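Local coordinates for malonyl acyl carrier protein transacylase (Streptococcus pneumoniae, PDB 3IM8) that probably transfers the malonyl group from malonyl-CoA to the holo acyl carrier protein, supplying malonyl-ACP for fatty acid synthesis, at residues 96-100 against 101-105; 208-211 against 212-216. All coordinates share one frame; numbering follows the deposited sequence.

Contact 1. Residues 96-100 against 101-105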
loop_
_atom_site.group_PDB
_atom_site.type_symbol
_atom_site.label_atom_id
_atom_site.label_comp_id
_atom_site.label_asym_id
_atom_site.label_seq_id
_atom_site.Cartn_x
_atom_site.Cartn_y
_atom_site.Cartn_z
ATOM N N ALA A 96 5.255 6.010 3.432
ATOM C CA ALA A 96 5.950 6.887 2.476
ATOM C C ALA A 96 5.765 8.372 2.831
ATOM O O ALA A 96 6.701 9.164 2.727
ATOM C CB ALA A 96 5.407 6.632 1.175
ATOM N N LEU A 97 4.565 8.751 3.276
ATOM C CA LEU A 97 4.331 10.120 3.794
ATOM C C LEU A 97 5.204 10.420 4.987
ATOM O O LEU A 97 5.745 11.525 5.084
ATOM C CB LEU A 97 2.855 10.385 4.143
ATOM C CG LEU A 97 2.005 10.682 2.890
ATOM C CD1 LEU A 97 0.497 10.617 3.247
ATOM C CD2 LEU A 97 2.376 12.037 2.224
ATOM N N VAL A 98 5.351 9.450 5.877
ATOM C CA VAL A 98 6.280 9.556 7.021
ATOM C C VAL A 98 7.735 9.651 6.559
ATOM O O VAL A 98 8.465 10.568 6.967
ATOM C CB VAL A 98 6.113 8.418 8.053
ATOM C CG1 VAL A 98 7.269 8.454 9.140
ATOM C CG2 VAL A 98 4.763 8.532 8.749
ATOM N N ALA A 99 8.142 8.750 5.663
ATOM C CA ALA A 99 9.491 8.801 5.133
ATOM C C ALA A 99 9.772 10.090 4.354
ATOM O O ALA A 99 10.888 10.554 4.345
ATOM C CB ALA A 99 9.769 7.567 4.280
ATOM N N SER A 100 8.753 10.695 3.733
ATOM C CA SER A 100 8.991 11.841 2.870
ATOM C C SER A 100 8.982 13.120 3.656
ATOM O O SER A 100 9.102 14.199 3.068
ATOM C CB SER A 100 7.939 11.917 1.751
ATOM O OG SER A 100 6.672 12.109 2.353
ATOM N N GLY A 101 8.821 13.006 4.975
ATOM C CA GLY A 101 8.914 14.134 5.898
ATOM C C GLY A 101 7.586 14.830 6.112
ATOM O O GLY A 101 7.439 15.620 7.067
ATOM N N ALA A 102 6.611 14.572 5.236
ATOM C CA ALA A 102 5.325 15.278 5.319
ATOM C C ALA A 102 4.390 14.887 6.483
ATOM O O ALA A 102 3.642 15.725 7.003
ATOM C CB ALA A 102 4.578 15.226 4.003
ATOM N N LEU A 103 4.434 13.634 6.903
ATOM C CA LEU A 103 3.580 13.168 8.013
ATOM C C LEU A 103 4.407 12.737 9.237
ATOM O O LEU A 103 5.339 11.931 9.093
ATOM C CB LEU A 103 2.669 12.036 7.503
ATOM C CG LEU A 103 1.763 11.213 8.430
ATOM C CD1 LEU A 103 0.805 12.110 9.161
ATOM C CD2 LEU A 103 1.017 10.203 7.531
ATOM N N ASP A 104 4.094 13.286 10.421
ATOM C CA ASP A 104 4.757 12.873 11.674
ATOM C C ASP A 104 4.458 11.383 11.968
ATOM O O ASP A 104 3.349 10.893 11.719
ATOM C CB ASP A 104 4.325 13.760 12.866
ATOM C CG ASP A 104 4.787 13.206 14.243
ATOM O OD1 ASP A 104 5.970 13.390 14.614
ATOM O OD2 ASP A 104 3.967 12.595 14.980
ATOM N N PHE A 105 5.455 10.677 12.476
ATOM C CA PHE A 105 5.290 9.265 12.670
ATOM C C PHE A 105 4.155 8.927 13.655
ATOM O O PHE A 105 3.278 8.091 13.351
ATOM C CB PHE A 105 6.591 8.641 13.150
ATOM C CG PHE A 105 6.438 7.224 13.551
ATOM C CD1 PHE A 105 5.967 6.295 12.640
ATOM C CD2 PHE A 105 6.753 6.813 14.845
ATOM C CE1 PHE A 105 5.828 4.928 12.993
ATOM C CE2 PHE A 105 6.598 5.493 15.212
ATOM C CZ PHE A 105 6.125 4.541 14.269
HETATM O O HOH W 1 7.852 12.374 9.086
#

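Contact 2. Residues 208-211 against 212-216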
loop_
_atom_site.group_PDB
_atom_site.type_symbol
_atom_site.label_atom_id
_atom_site.label_comp_id
_atom_site.label_asym_id
_atom_site.label_seq_id
_atom_site.Cartn_x
_atom_site.Cartn_y
_atom_site.Cartn_z
ATOM N N GLN A 208 -15.412 9.647 3.798
ATOM C CA GLN A 208 -16.047 10.792 4.498
ATOM C C GLN A 208 -15.578 10.907 5.901
ATOM O O GLN A 208 -15.308 12.013 6.388
ATOM C CB GLN A 208 -17.573 10.667 4.514
ATOM C CG GLN A 208 -18.257 11.102 3.225
ATOM C CD GLN A 208 -18.326 12.633 3.088
ATOM O OE1 GLN A 208 -17.340 13.278 2.681
ATOM N NE2 GLN A 208 -19.496 13.223 3.436
ATOM N N LYS A 209 -15.497 9.762 6.566
ATOM C CA LYS A 209 -15.023 9.733 7.927
ATOM C C LYS A 209 -13.527 10.086 7.927
ATOM O O LYS A 209 -13.044 10.753 8.834
ATOM C CB LYS A 209 -15.264 8.356 8.547
ATOM C CG LYS A 209 -16.719 8.075 9.091
ATOM C CD LYS A 209 -16.739 6.859 10.058
ATOM C CE LYS A 209 -18.158 6.437 10.518
ATOM N NZ LYS A 209 -18.866 7.499 11.368
ATOM N N LEU A 210 -12.812 9.648 6.878
ATOM C CA LEU A 210 -11.363 9.762 6.889
ATOM C C LEU A 210 -11.071 11.225 6.626
ATOM O O LEU A 210 -10.168 11.776 7.217
ATOM C CB LEU A 210 -10.699 8.862 5.845
ATOM C CG LEU A 210 -9.154 8.879 5.624
ATOM C CD1 LEU A 210 -8.414 8.377 6.832
ATOM C CD2 LEU A 210 -8.810 8.014 4.474
ATOM N N ALA A 211 -11.905 11.863 5.797
ATOM C CA ALA A 211 -11.721 13.293 5.478
ATOM C C ALA A 211 -11.867 14.199 6.717
ATOM O O ALA A 211 -11.059 15.138 6.912
ATOM C CB ALA A 211 -12.635 13.732 4.325
ATOM N N GLU A 212 -12.822 13.853 7.589
ATOM C CA GLU A 212 -12.982 14.553 8.856
ATOM C C GLU A 212 -11.733 14.343 9.696
ATOM O O GLU A 212 -11.260 15.267 10.351
ATOM C CB GLU A 212 -14.190 14.049 9.694
ATOM C CG GLU A 212 -15.550 13.928 9.026
ATOM C CD GLU A 212 -16.614 13.291 9.988
ATOM O OE1 GLU A 212 -17.112 12.131 9.748
ATOM O OE2 GLU A 212 -16.912 13.939 11.003
ATOM N N THR A 213 -11.210 13.108 9.716
ATOM C CA THR A 213 -10.059 12.803 10.581
ATOM C C THR A 213 -8.855 13.527 10.035
ATOM O O THR A 213 -8.060 14.055 10.803
ATOM C CB THR A 213 -9.741 11.281 10.664
ATOM O OG1 THR A 213 -10.858 10.599 11.244
ATOM C CG2 THR A 213 -8.522 11.035 11.563
ATOM N N LEU A 214 -8.721 13.520 8.704
ATOM C CA LEU A 214 -7.564 14.138 8.046
ATOM C C LEU A 214 -7.512 15.652 8.265
ATOM O O LEU A 214 -6.426 16.218 8.440
ATOM C CB LEU A 214 -7.499 13.791 6.540
ATOM C CG LEU A 214 -7.015 12.364 6.240
ATOM C CD1 LEU A 214 -7.459 12.003 4.814
ATOM C CD2 LEU A 214 -5.510 12.238 6.485
ATOM N N ALA A 215 -8.678 16.305 8.245
ATOM C CA ALA A 215 -8.756 17.762 8.528
ATOM C C ALA A 215 -8.011 18.186 9.828
ATOM O O ALA A 215 -7.461 19.305 9.939
ATOM C CB ALA A 215 -10.244 18.203 8.545
ATOM N N GLN A 216 -7.988 17.257 10.791
ATOM C CA GLN A 216 -7.288 17.425 12.059
ATOM C C GLN A 216 -5.778 17.195 11.985
ATOM O O GLN A 216 -5.053 17.523 12.937
ATOM C CB GLN A 216 -7.905 16.502 13.150
ATOM C CG GLN A 216 -9.359 16.862 13.531
ATOM C CD GLN A 216 -9.602 18.389 13.607
ATOM O OE1 GLN A 216 -10.581 18.886 13.056
ATOM N NE2 GLN A 216 -8.705 19.125 14.271
#

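Contact 1. Residues 96-100 against 101-105
Leu97 and Leu103 meet at their first side-chain carbons, CB of Leu97 lying 3.7 Å from CB of Leu103, where the chain has turned back against the end of helix 92-99. One residue on, Val98 also meets Leu103: its CG2 branch sits 4.0 Å from Leu103 CG. The second methyl, CG1, is turned anti to the backbone N (chi1 171°) and reaches the CB of Phe105. The Phe105 ring itself runs on to helix 58-78, where Leu66, Val70 and Arg74 pack on it, while Phe222, Leu226 and Leu244 close over Leu97.

Around this apolar patch the polar work falls mostly to the backbone, though the Ser100 hydroxyl OG lies within hydrogen-bonding distance of both Ala96 O and Leu97 O, its one proton not assigned. Leu103 N gives its hydrogen to Leu97 O at 3.1 Å, coming from well above the carbonyl plane, and Gly101 N bonds to Val98 O at 3.2 Å, likewise from above the carbonyl plane. Gly101 leaves the helical conformation first, with positive phi (89°), which suits glycine. Val98 CA makes a CH...O contact of 3.3 Å with Leu103 O. A water spans the same corner, donating to Val98 O at 2.9 Å and to Leu103 O. At the outer edge Asp104 is the N-cap of helix 105-122, its OD2 accepting from Asp107 N.

The reversal thus joins two successive helices of the acyltransferase domain, with apolar side chains of Leu97, Val98, Leu103 and Phe105 meeting on one side of it. The carbonyls of Leu97 and Val98 find donors in the turn, and Val98 O also in the water, while the Asp104 carboxylate would favourably face the positive end of the next helix dipole.

Contact 2. Residues 208-211 against 212-216
Leu210 sends its CG anti to the backbone N (chi1 177°), whereas Leu214 turns its CG beside the backbone N (chi1 -76°), and with these torsions the two side chains slant across one another. Leu210 CG and Leu214 CD1 come within 3.6 Å. Leu214 also lays its CB and CG against the Leu210 carbonyl oxygen, each at 3.4 Å. That oxygen accepts the hydrogen of Leu214 N at 2.7 Å.

These are i to i+4 neighbours on one face of helix 204-215, an amphipathic helix whose buried side has Val248 against Leu210 and Ala241 and Leu244 of helix 240-247 against Leu214. Thr213 N and Ala215 N continue the alpha-helical bonding, to Lys209 O and Ala211 O respectively. Thr213 OG1 stands 3.3 Å from Lys209 O and is hydrogen-bonded to Tyr118 OH of helix 105-122.

On the exposed flank, Lys209 and Glu212 extend alongside one another, their ends pointing alike. Their charged ends remain 5.2 Å apart (Lys209 NZ to Glu212 OE1), so any attraction would act at a distance. Glu212 CG rests 3.3 Å from Gln208 O, whose bond from Glu212 N is weak.

Overall arrangement
Contact 1 is largely buried, at a turn between helices 92-99 and 105-122; contact 2 lies nearer the surface, within helix 204-215. They do not touch, yet two helices serve both: 240-247 packs on Leu97 and Ala102 as well as on Leu214, and 105-122 meets Val98 and Leu103 as well as Thr213. The regular bonding of contact 2 gives way in contact 1 to bonds that approach from above the carbonyl plane, a glycine turn and a bridging water. The charged residues of contact 2 are exposed, while the exposed acid of contact 1 caps a helix. The side chains of Leu97 and Leu210 are about 11 and 9 Å from that of Ser90, a predicted active-site residue.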